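Local coordinates for protein UDP-N-acetylglucosamine 4,6-dehydratase (Vibrio fischeri, PDB 3PVZ) that binds NAD and probably acts as a lyase that dehydrates UDP-N-acetylglucosamine, at residues L8-R13 with V203-G208; T15-Q20 with Y233-Q238. One frame throughout, in Å; residues are numbered along the deposited sequence.

Contact 1: residues L8-R13 with V203-G208. With NAD (nicotinamide-adenine-dinucleotide), chain E.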
ATOM      1  N   LEU A   8      -0.687 -15.796 -19.866  1.00 57.66           N
ATOM      2  CA  LEU A   8      -0.096 -15.830 -21.207  1.00 57.73           C
ATOM      3  C   LEU A   8      -1.142 -15.849 -22.295  1.00 58.59           C
ATOM      4  O   LEU A   8      -1.145 -14.982 -23.176  1.00 59.05           O
ATOM      5  CB  LEU A   8       0.846 -17.034 -21.371  1.00 57.55           C
ATOM      6  CG  LEU A   8       2.272 -16.827 -20.834  1.00 56.94           C
ATOM      7  CD1 LEU A   8       3.090 -18.115 -20.953  1.00 56.47           C
ATOM      8  CD2 LEU A   8       2.975 -15.688 -21.568  1.00 54.41           C
ATOM      9  N   SER A   9      -2.047 -16.817 -22.245  1.00 59.29           N
ATOM     10  CA  SER A   9      -3.107 -16.852 -23.243  1.00 60.34           C
ATOM     11  C   SER A   9      -3.866 -15.517 -23.274  1.00 59.90           C
ATOM     12  O   SER A   9      -4.203 -15.049 -24.339  1.00 60.67           O
ATOM     13  CB  SER A   9      -4.058 -18.047 -23.040  1.00 61.24           C
ATOM     14  OG  SER A   9      -4.429 -18.197 -21.679  1.00 61.93           O
ATOM     15  N   LEU A  10      -4.089 -14.877 -22.130  1.00 58.86           N
ATOM     16  CA  LEU A  10      -4.754 -13.562 -22.121  1.00 58.87           C
ATOM     17  C   LEU A  10      -3.972 -12.481 -22.852  1.00 58.98           C
ATOM     18  O   LEU A  10      -4.571 -11.619 -23.486  1.00 59.97           O
ATOM     19  CB  LEU A  10      -5.068 -13.075 -20.712  1.00 57.67           C
ATOM     20  CG  LEU A  10      -6.354 -13.639 -20.133  1.00 58.96           C
ATOM     21  CD1 LEU A  10      -6.569 -13.095 -18.767  1.00 59.03           C
ATOM     22  CD2 LEU A  10      -7.544 -13.293 -21.033  1.00 60.41           C
ATOM     23  N   ILE A  11      -2.647 -12.521 -22.792  1.00 58.19           N
ATOM     24  CA  ILE A  11      -1.871 -11.481 -23.461  1.00 57.93           C
ATOM     25  C   ILE A  11      -1.375 -11.955 -24.821  1.00 59.00           C
ATOM     26  O   ILE A  11      -0.316 -11.523 -25.303  1.00 59.42           O
ATOM     27  CB  ILE A  11      -0.733 -10.884 -22.557  1.00 56.42           C
ATOM     28  CG1 ILE A  11       0.195 -11.969 -22.005  1.00 55.54           C
ATOM     29  CG2 ILE A  11      -1.340 -10.124 -21.423  1.00 55.07           C
ATOM     30  CD1 ILE A  11       1.412 -11.426 -21.248  1.00 54.36           C
ATOM     31  N   GLY A  12      -2.146 -12.840 -25.450  1.00 60.25           N
ATOM     32  CA  GLY A  12      -1.943 -13.179 -26.865  1.00 60.83           C
ATOM     33  C   GLY A  12      -0.636 -13.866 -27.188  1.00 60.90           C
ATOM     34  O   GLY A  12      -0.094 -13.687 -28.276  1.00 61.68           O
ATOM     35  N   ARG A  13      -0.135 -14.650 -26.235  1.00 60.79           N
ATOM     36  CA  ARG A  13       1.110 -15.393 -26.369  1.00 60.78           C
ATOM     37  C   ARG A  13       0.874 -16.774 -25.792  1.00 61.85           C
ATOM     38  O   ARG A  13      -0.116 -17.003 -25.133  1.00 62.24           O
ATOM     39  CB  ARG A  13       2.249 -14.711 -25.577  1.00 59.79           C
ATOM     40  CG  ARG A  13       2.898 -13.529 -26.276  1.00 57.59           C
ATOM     41  CD  ARG A  13       4.318 -13.181 -25.686  1.00 53.16           C
ATOM     42  NE  ARG A  13       4.246 -12.369 -24.467  1.00 45.20           N
ATOM     43  CZ  ARG A  13       4.798 -12.695 -23.296  1.00 39.85           C
ATOM     44  NH1 ARG A  13       5.490 -13.816 -23.138  1.00 34.33           N
ATOM     45  NH2 ARG A  13       4.662 -11.877 -22.272  1.00 39.02           N
ATOM     46  N   VAL A 203       3.212  -4.958 -16.755  1.00 37.49           N
ATOM     47  CA  VAL A 203       3.189  -6.255 -16.104  1.00 36.25           C
ATOM     48  C   VAL A 203       1.745  -6.736 -15.834  1.00 37.42           C
ATOM     49  O   VAL A 203       1.048  -6.192 -14.984  1.00 36.69           O
ATOM     50  CB  VAL A 203       4.028  -6.248 -14.812  1.00 36.01           C
ATOM     51  CG1 VAL A 203       4.021  -7.652 -14.187  1.00 34.73           C
ATOM     52  CG2 VAL A 203       5.485  -5.812 -15.100  1.00 33.10           C
ATOM     53  N   ALA A 204       1.288  -7.752 -16.578  1.00 38.29           N
ATOM     54  CA  ALA A 204      -0.168  -8.062 -16.600  1.00 39.16           C
ATOM     55  C   ALA A 204      -0.693  -8.296 -15.199  1.00 38.91           C
ATOM     56  O   ALA A 204      -0.138  -9.067 -14.447  1.00 39.14           O
ATOM     57  CB  ALA A 204      -0.470  -9.262 -17.478  1.00 38.77           C
ATOM     58  N   PHE A 205      -1.749  -7.595 -14.858  1.00 39.83           N
ATOM     59  CA  PHE A 205      -2.465  -7.768 -13.610  1.00 40.56           C
ATOM     60  C   PHE A 205      -1.724  -7.242 -12.396  1.00 39.82           C
ATOM     61  O   PHE A 205      -2.183  -7.414 -11.279  1.00 38.29           O
ATOM     62  CB  PHE A 205      -2.979  -9.214 -13.422  1.00 41.37           C
ATOM     63  CG  PHE A 205      -3.996  -9.596 -14.462  1.00 44.33           C
ATOM     64  CD1 PHE A 205      -3.600 -10.199 -15.659  1.00 48.08           C
ATOM     65  CD2 PHE A 205      -5.332  -9.262 -14.300  1.00 47.04           C
ATOM     66  CE1 PHE A 205      -4.544 -10.511 -16.664  1.00 50.42           C
ATOM     67  CE2 PHE A 205      -6.271  -9.556 -15.285  1.00 49.05           C
ATOM     68  CZ  PHE A 205      -5.876 -10.187 -16.475  1.00 50.67           C
ATOM     69  N   SER A 206      -0.627  -6.522 -12.617  1.00 39.17           N
ATOM     70  CA  SER A 206       0.048  -5.899 -11.491  1.00 38.60           C
ATOM     71  C   SER A 206      -0.972  -5.051 -10.702  1.00 38.67           C
ATOM     72  O   SER A 206      -1.947  -4.515 -11.258  1.00 38.81           O
ATOM     73  CB  SER A 206       1.265  -5.102 -11.947  1.00 37.72           C
ATOM     74  OG  SER A 206       0.909  -3.976 -12.690  1.00 40.69           O
ATOM     75  N   ASP A 207      -0.769  -5.026  -9.395  1.00 37.54           N
ATOM     76  CA  ASP A 207      -1.603  -4.292  -8.459  1.00 37.95           C
ATOM     77  C   ASP A 207      -1.807  -2.849  -8.897  1.00 38.02           C
ATOM     78  O   ASP A 207      -0.877  -2.197  -9.339  1.00 37.51           O
ATOM     79  CB  ASP A 207      -0.963  -4.312  -7.052  1.00 37.30           C
ATOM     80  CG  ASP A 207      -1.972  -4.032  -5.922  1.00 40.41           C
ATOM     81  OD1 ASP A 207      -3.205  -3.990  -6.188  1.00 44.68           O
ATOM     82  OD2 ASP A 207      -1.532  -3.893  -4.743  1.00 41.76           O
ATOM     83  N   GLY A 208      -3.024  -2.344  -8.752  1.00 37.76           N
ATOM     84  CA  GLY A 208      -3.315  -0.996  -9.176  1.00 38.96           C
ATOM     85  C   GLY A 208      -3.538  -0.770 -10.684  1.00 39.49           C
ATOM     86  O   GLY A 208      -3.976   0.299 -11.069  1.00 39.71           O
TER
HETATM   87  PA  NAD E 501       3.467  -1.851  -6.728  1.00 31.58           P
HETATM   88  O1A NAD E 501       2.537  -0.745  -6.347  1.00 31.45           O
HETATM   89  O2A NAD E 501       2.715  -3.142  -6.839  1.00 31.09           O
HETATM   90  O5B NAD E 501       4.444  -2.230  -5.533  1.00 31.45           O
HETATM   91  C5B NAD E 501       5.210  -1.140  -4.975  1.00 29.34           C
HETATM   92  C4B NAD E 501       5.533  -1.641  -3.563  1.00 29.28           C
HETATM   93  O4B NAD E 501       6.321  -0.724  -2.834  1.00 26.84           O
HETATM   94  C3B NAD E 501       4.213  -1.866  -2.759  1.00 27.95           C
HETATM   95  O3B NAD E 501       4.158  -3.168  -2.214  1.00 31.61           O
HETATM   96  C2B NAD E 501       4.294  -0.772  -1.669  1.00 27.90           C
HETATM   97  O2B NAD E 501       3.564  -1.064  -0.483  1.00 27.07           O
HETATM   98  C1B NAD E 501       5.833  -0.724  -1.518  1.00 25.44           C
HETATM   99  N9A NAD E 501       6.254   0.518  -0.888  1.00 27.82           N
HETATM  100  C8A NAD E 501       5.966   1.767  -1.282  1.00 25.60           C
HETATM  101  N7A NAD E 501       6.453   2.639  -0.462  1.00 27.29           N
HETATM  102  C5A NAD E 501       7.173   1.946   0.472  1.00 28.62           C
HETATM  103  C6A NAD E 501       7.909   2.303   1.598  1.00 27.31           C
HETATM  104  N6A NAD E 501       8.062   3.645   1.850  1.00 28.79           N
HETATM  105  N1A NAD E 501       8.473   1.366   2.354  1.00 25.09           N
HETATM  106  C2A NAD E 501       8.316   0.078   2.069  1.00 25.50           C
HETATM  107  N3A NAD E 501       7.608  -0.300   1.034  1.00 24.89           N
HETATM  108  C4A NAD E 501       7.039   0.587   0.228  1.00 25.64           C
HETATM  109  O3  NAD E 501       4.264  -1.426  -8.060  1.00 29.94           O
HETATM  110  PN  NAD E 501       4.856  -2.589  -9.036  1.00 30.80           P
HETATM  111  O1N NAD E 501       3.878  -2.860 -10.168  1.00 31.11           O
HETATM  112  O2N NAD E 501       5.369  -3.837  -8.445  1.00 29.17           O
HETATM  113  O5D NAD E 501       6.015  -1.697  -9.806  1.00 27.75           O
HETATM  114  C5D NAD E 501       7.187  -1.574  -9.014  1.00 26.13           C
HETATM  115  C4D NAD E 501       8.202  -0.699  -9.759  1.00 26.63           C
HETATM  116  O4D NAD E 501       8.250  -1.075 -11.171  1.00 28.13           O
HETATM  117  C3D NAD E 501       7.743   0.776  -9.736  1.00 28.91           C
HETATM  118  O3D NAD E 501       8.845   1.709  -9.812  1.00 35.22           O
HETATM  119  C2D NAD E 501       6.980   0.915 -11.073  1.00 29.77           C
HETATM  120  O2D NAD E 501       6.931   2.271 -11.541  1.00 34.13           O
HETATM  121  C1D NAD E 501       7.840   0.052 -11.995  1.00 28.47           C
HETATM  122  N1N NAD E 501       7.116  -0.376 -13.202  1.00 34.87           N
HETATM  123  C2N NAD E 501       6.018  -1.127 -13.053  1.00 36.15           C
HETATM  124  C3N NAD E 501       5.309  -1.570 -14.151  1.00 37.63           C
HETATM  125  C7N NAD E 501       4.083  -2.373 -14.007  1.00 38.80           C
HETATM  126  O7N NAD E 501       3.484  -2.648 -15.044  1.00 39.45           O
HETATM  127  N7N NAD E 501       3.603  -2.768 -12.818  1.00 36.28           N
HETATM  128  C4N NAD E 501       5.755  -1.222 -15.450  1.00 36.74           C
HETATM  129  C5N NAD E 501       6.905  -0.457 -15.561  1.00 36.03           C
HETATM  130  C6N NAD E 501       7.570  -0.032 -14.410  1.00 36.84           C
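A helix C-terminus meets the cofactor loop here: L10 and I11, where helix 7-10 runs out, pack on A204 and F205 of the type II turn V203 to S206. No hydrogen bond joins the two segments, and the 121 Å² buried between them comes from two apolar pairs. L10 reaches the F205 ring with one branch, CD1 lying 3.8 Å from CZ of F205; the approach is oblique to the ring, and the two side chains cross at about a right angle. Beside this pair, I11 CG2 meets A204 CB at 4.1 Å. A chi1 of 54°, with CG1 between the backbone N and the carbonyl carbon, sets CG2 anti to that carbon, and it is this methyl that faces A204. L10 also touches K276, Y277 and Q280 of helix 270-280, while L211 of helix 210-219 touches both A204 and F205.

Two geometric features fix the backbones behind these side chains. G12, with positive phi, is the C-prime residue of a Schellman motif: R13 N bonds to L8 O at 3.2 Å, and G12 N bonds to S9 O. Across the contact, S206 N closes the turn on V203 O at 2.9 Å, and F205 occupies its positive-phi corner (phi 73°). The turn's other side receives the nicotinamide carboxamide. V203 N donates to O7N of NAD at 2.9 Å, almost straight at 175°, and N7N of NAD donates to S206 OG at 3.0 Å; both ends of the amide are thereby gripped, which should restrict its rotation. Helix end and cofactor thus share one short turn, an arrangement consistent with the nicotinamide end of an NAD site in a Rossmann-type protein.

Contact 2: residues T15-Q20 with Y233-Q238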
ATOM      1  N   THR A  15       4.038 -18.778 -24.962  1.00 62.83           N
ATOM      2  CA  THR A  15       5.343 -19.163 -24.412  1.00 61.71           C
ATOM      3  C   THR A  15       6.028 -18.030 -23.608  1.00 59.64           C
ATOM      4  O   THR A  15       5.880 -16.847 -23.934  1.00 59.66           O
ATOM      5  CB  THR A  15       6.229 -19.577 -25.581  1.00 62.46           C
ATOM      6  OG1 THR A  15       7.401 -20.226 -25.094  1.00 63.11           O
ATOM      7  CG2 THR A  15       6.589 -18.355 -26.450  1.00 63.08           C
ATOM      8  N   GLU A  16       6.778 -18.408 -22.574  1.00 57.65           N
ATOM      9  CA  GLU A  16       7.518 -17.448 -21.750  1.00 55.94           C
ATOM     10  C   GLU A  16       8.513 -16.658 -22.603  1.00 53.46           C
ATOM     11  O   GLU A  16       8.898 -17.105 -23.675  1.00 54.32           O
ATOM     12  CB  GLU A  16       8.218 -18.121 -20.545  1.00 56.13           C
ATOM     13  CG  GLU A  16       7.285 -18.932 -19.620  1.00 58.51           C
ATOM     14  CD  GLU A  16       7.436 -18.689 -18.079  1.00 61.82           C
ATOM     15  OE1 GLU A  16       8.076 -17.689 -17.591  1.00 61.01           O
ATOM     16  OE2 GLU A  16       6.830 -19.514 -17.342  1.00 62.65           O
ATOM     17  N   LEU A  17       8.848 -15.448 -22.168  1.00 50.16           N
ATOM     18  CA  LEU A  17       9.829 -14.610 -22.860  1.00 48.70           C
ATOM     19  C   LEU A  17      11.286 -15.048 -22.748  1.00 46.90           C
ATOM     20  O   LEU A  17      12.031 -14.941 -23.711  1.00 46.10           O
ATOM     21  CB  LEU A  17       9.765 -13.168 -22.362  1.00 48.51           C
ATOM     22  CG  LEU A  17       9.112 -12.154 -23.281  1.00 50.74           C
ATOM     23  CD1 LEU A  17       7.693 -12.530 -23.429  1.00 51.61           C
ATOM     24  CD2 LEU A  17       9.248 -10.747 -22.708  1.00 51.34           C
ATOM     25  N   PHE A  18      11.711 -15.478 -21.560  1.00 45.13           N
ATOM     26  CA  PHE A  18      13.140 -15.647 -21.287  1.00 43.89           C
ATOM     27  C   PHE A  18      13.563 -17.113 -21.078  1.00 44.41           C
ATOM     28  O   PHE A  18      14.621 -17.402 -20.511  1.00 43.19           O
ATOM     29  CB  PHE A  18      13.484 -14.887 -20.038  1.00 42.81           C
ATOM     30  CG  PHE A  18      13.029 -13.473 -20.041  1.00 40.82           C
ATOM     31  CD1 PHE A  18      13.349 -12.630 -21.075  1.00 40.96           C
ATOM     32  CD2 PHE A  18      12.334 -12.964 -18.968  1.00 38.98           C
ATOM     33  CE1 PHE A  18      12.953 -11.317 -21.057  1.00 41.21           C
ATOM     34  CE2 PHE A  18      11.943 -11.646 -18.939  1.00 39.48           C
ATOM     35  CZ  PHE A  18      12.226 -10.827 -19.989  1.00 40.06           C
ATOM     36  N   HIS A  19      12.731 -18.024 -21.540  1.00 44.83           N
ATOM     37  CA  HIS A  19      13.002 -19.434 -21.391  1.00 46.67           C
ATOM     38  C   HIS A  19      14.443 -19.820 -21.790  1.00 46.25           C
ATOM     39  O   HIS A  19      15.110 -20.602 -21.099  1.00 45.82           O
ATOM     40  CB  HIS A  19      11.955 -20.247 -22.182  1.00 47.76           C
ATOM     41  CG  HIS A  19      12.055 -21.713 -21.955  1.00 50.53           C
ATOM     42  ND1 HIS A  19      12.695 -22.555 -22.837  1.00 54.70           N
ATOM     43  CD2 HIS A  19      11.655 -22.484 -20.916  1.00 53.43           C
ATOM     44  CE1 HIS A  19      12.655 -23.790 -22.369  1.00 55.89           C
ATOM     45  NE2 HIS A  19      12.036 -23.775 -21.202  1.00 56.43           N
ATOM     46  N   GLN A  20      14.945 -19.236 -22.862  1.00 45.78           N
ATOM     47  CA  GLN A  20      16.315 -19.543 -23.305  1.00 46.14           C
ATOM     48  C   GLN A  20      17.420 -18.967 -22.383  1.00 44.27           C
ATOM     49  O   GLN A  20      18.370 -19.675 -22.015  1.00 44.36           O
ATOM     50  CB  GLN A  20      16.522 -19.057 -24.746  1.00 47.88           C
ATOM     51  CG  GLN A  20      15.625 -19.762 -25.802  1.00 52.09           C
ATOM     52  CD  GLN A  20      14.120 -19.319 -25.762  1.00 55.46           C
ATOM     53  OE1 GLN A  20      13.740 -18.326 -25.102  1.00 55.10           O
ATOM     54  NE2 GLN A  20      13.267 -20.085 -26.461  1.00 59.13           N
ATOM     55  N   TYR A 233       2.445  -3.497 -24.895  1.00 43.08           N
ATOM     56  CA  TYR A 233       3.086  -4.775 -24.652  1.00 41.84           C
ATOM     57  C   TYR A 233       2.935  -5.223 -23.218  1.00 40.54           C
ATOM     58  O   TYR A 233       3.173  -4.449 -22.275  1.00 40.34           O
ATOM     59  CB  TYR A 233       4.575  -4.683 -24.932  1.00 41.89           C
ATOM     60  CG  TYR A 233       4.927  -4.355 -26.354  1.00 42.61           C
ATOM     61  CD1 TYR A 233       4.595  -5.223 -27.386  1.00 44.69           C
ATOM     62  CD2 TYR A 233       5.645  -3.209 -26.653  1.00 44.25           C
ATOM     63  CE1 TYR A 233       4.952  -4.934 -28.729  1.00 47.24           C
ATOM     64  CE2 TYR A 233       5.994  -2.894 -27.968  1.00 47.75           C
ATOM     65  CZ  TYR A 233       5.644  -3.759 -28.993  1.00 48.08           C
ATOM     66  OH  TYR A 233       5.987  -3.430 -30.250  1.00 52.31           O
ATOM     67  N   PHE A 234       2.598  -6.494 -23.052  1.00 39.09           N
ATOM     68  CA  PHE A 234       2.367  -7.070 -21.768  1.00 38.52           C
ATOM     69  C   PHE A 234       3.285  -8.252 -21.470  1.00 37.75           C
ATOM     70  O   PHE A 234       3.553  -9.086 -22.325  1.00 38.53           O
ATOM     71  CB  PHE A 234       0.931  -7.546 -21.688  1.00 38.84           C
ATOM     72  CG  PHE A 234      -0.056  -6.439 -21.676  1.00 40.72           C
ATOM     73  CD1 PHE A 234      -0.521  -5.919 -20.479  1.00 39.20           C
ATOM     74  CD2 PHE A 234      -0.538  -5.909 -22.879  1.00 41.29           C
ATOM     75  CE1 PHE A 234      -1.431  -4.888 -20.471  1.00 38.90           C
ATOM     76  CE2 PHE A 234      -1.434  -4.890 -22.870  1.00 41.46           C
ATOM     77  CZ  PHE A 234      -1.900  -4.374 -21.682  1.00 39.16           C
ATOM     78  N   VAL A 235       3.726  -8.336 -20.232  1.00 36.27           N
ATOM     79  CA  VAL A 235       4.455  -9.488 -19.728  1.00 35.11           C
ATOM     80  C   VAL A 235       3.737 -10.024 -18.522  1.00 34.83           C
ATOM     81  O   VAL A 235       2.883  -9.352 -17.964  1.00 34.85           O
ATOM     82  CB  VAL A 235       5.879  -9.145 -19.318  1.00 35.02           C
ATOM     83  CG1 VAL A 235       6.693  -8.757 -20.522  1.00 34.56           C
ATOM     84  CG2 VAL A 235       5.897  -8.007 -18.277  1.00 34.07           C
ATOM     85  N   THR A 236       4.077 -11.261 -18.155  1.00 34.58           N
ATOM     86  CA  THR A 236       3.628 -11.872 -16.918  1.00 34.30           C
ATOM     87  C   THR A 236       4.436 -11.421 -15.682  1.00 34.40           C
ATOM     88  O   THR A 236       5.626 -11.038 -15.763  1.00 32.37           O
ATOM     89  CB  THR A 236       3.699 -13.419 -16.983  1.00 34.83           C
ATOM     90  OG1 THR A 236       5.068 -13.823 -17.035  1.00 34.23           O
ATOM     91  CG2 THR A 236       2.971 -13.953 -18.251  1.00 34.38           C
ATOM     92  N   PRO A 237       3.790 -11.498 -14.516  1.00 34.85           N
ATOM     93  CA  PRO A 237       4.511 -11.307 -13.278  1.00 35.06           C
ATOM     94  C   PRO A 237       5.818 -12.111 -13.237  1.00 35.15           C
ATOM     95  O   PRO A 237       6.854 -11.526 -12.950  1.00 35.10           O
ATOM     96  CB  PRO A 237       3.521 -11.797 -12.216  1.00 34.54           C
ATOM     97  CG  PRO A 237       2.194 -11.478 -12.812  1.00 36.03           C
ATOM     98  CD  PRO A 237       2.366 -11.803 -14.274  1.00 35.50           C
ATOM     99  N   GLN A 238       5.798 -13.406 -13.545  1.00 35.44           N
ATOM    100  CA  GLN A 238       7.032 -14.190 -13.452  1.00 36.09           C
ATOM    101  C   GLN A 238       8.111 -13.653 -14.343  1.00 34.58           C
ATOM    102  O   GLN A 238       9.288 -13.681 -14.005  1.00 33.16           O
ATOM    103  CB  GLN A 238       6.808 -15.642 -13.803  1.00 37.99           C
ATOM    104  CG  GLN A 238       8.078 -16.502 -13.727  1.00 42.28           C
ATOM    105  CD  GLN A 238       7.752 -17.989 -13.703  1.00 48.65           C
ATOM    106  OE1 GLN A 238       6.734 -18.388 -13.154  1.00 55.08           O
ATOM    107  NE2 GLN A 238       8.621 -18.811 -14.296  1.00 52.10           N
TER
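With CG anti to the backbone N (chi1 180°) and the chain extended beyond it, Q238 sends its amide from the first turn of helix 237-250 toward E16, whose own chain bends at chi2 (-133°) to meet it. The two side chains cross at about a right angle. NE2 of Q238 lies 3.5 Å from OE1 of E16 and 3.6 Å from OE2 of E16, nearly equidistant, and the carboxylate and amide planes are 61° apart. This is a polar approach without a hydrogen bond; Q238 NE2 instead donates to E242, whose carboxylate also comes close to that of E16.

The apolar half of the contact is L17 against V235, at the end of strand 231-235. Their side chains also cross steeply, and L17 CD2 touches V235 CG1 at 3.9 Å. Within its own segment L17 packs on F18, CB standing 3.8 Å above the ring plane, over its centre. E239 ties the backbones together from outside: its carboxylate accepts hydrogen bonds from both L17 N and T236 N, T236 being the N-cap of helix 237-250.

Chemically, the direct contact combines one apolar touch with a loose amide-carboxylate approach. The closeness of E16 to E242 would tend to favour proton uptake by one of them, an effect that the Q238 amide might partly offset.

In the fold
From the N terminus, the chain passes through helix 7-10 and its ending, then through the loop into helix 19-34, before entering the large Rossmann-type sheet. Contact 1 closes a loop of 189 residues at 203-208, just after strand 202-203; contact 2 closes one of 212 residues at 233-238. Their segments alternate, so the closures cross and neither nests inside the other. The centres lie 10 Å apart, and the joints between them are direct: A204 N, just past strand 202-203, to V235 O at 2.7 Å on the adjacent strand 231-235, and R13 NH2 to F234 O at 3.0 Å. Together they fasten the N-terminal arm to strand 231-235 and the NAD loop.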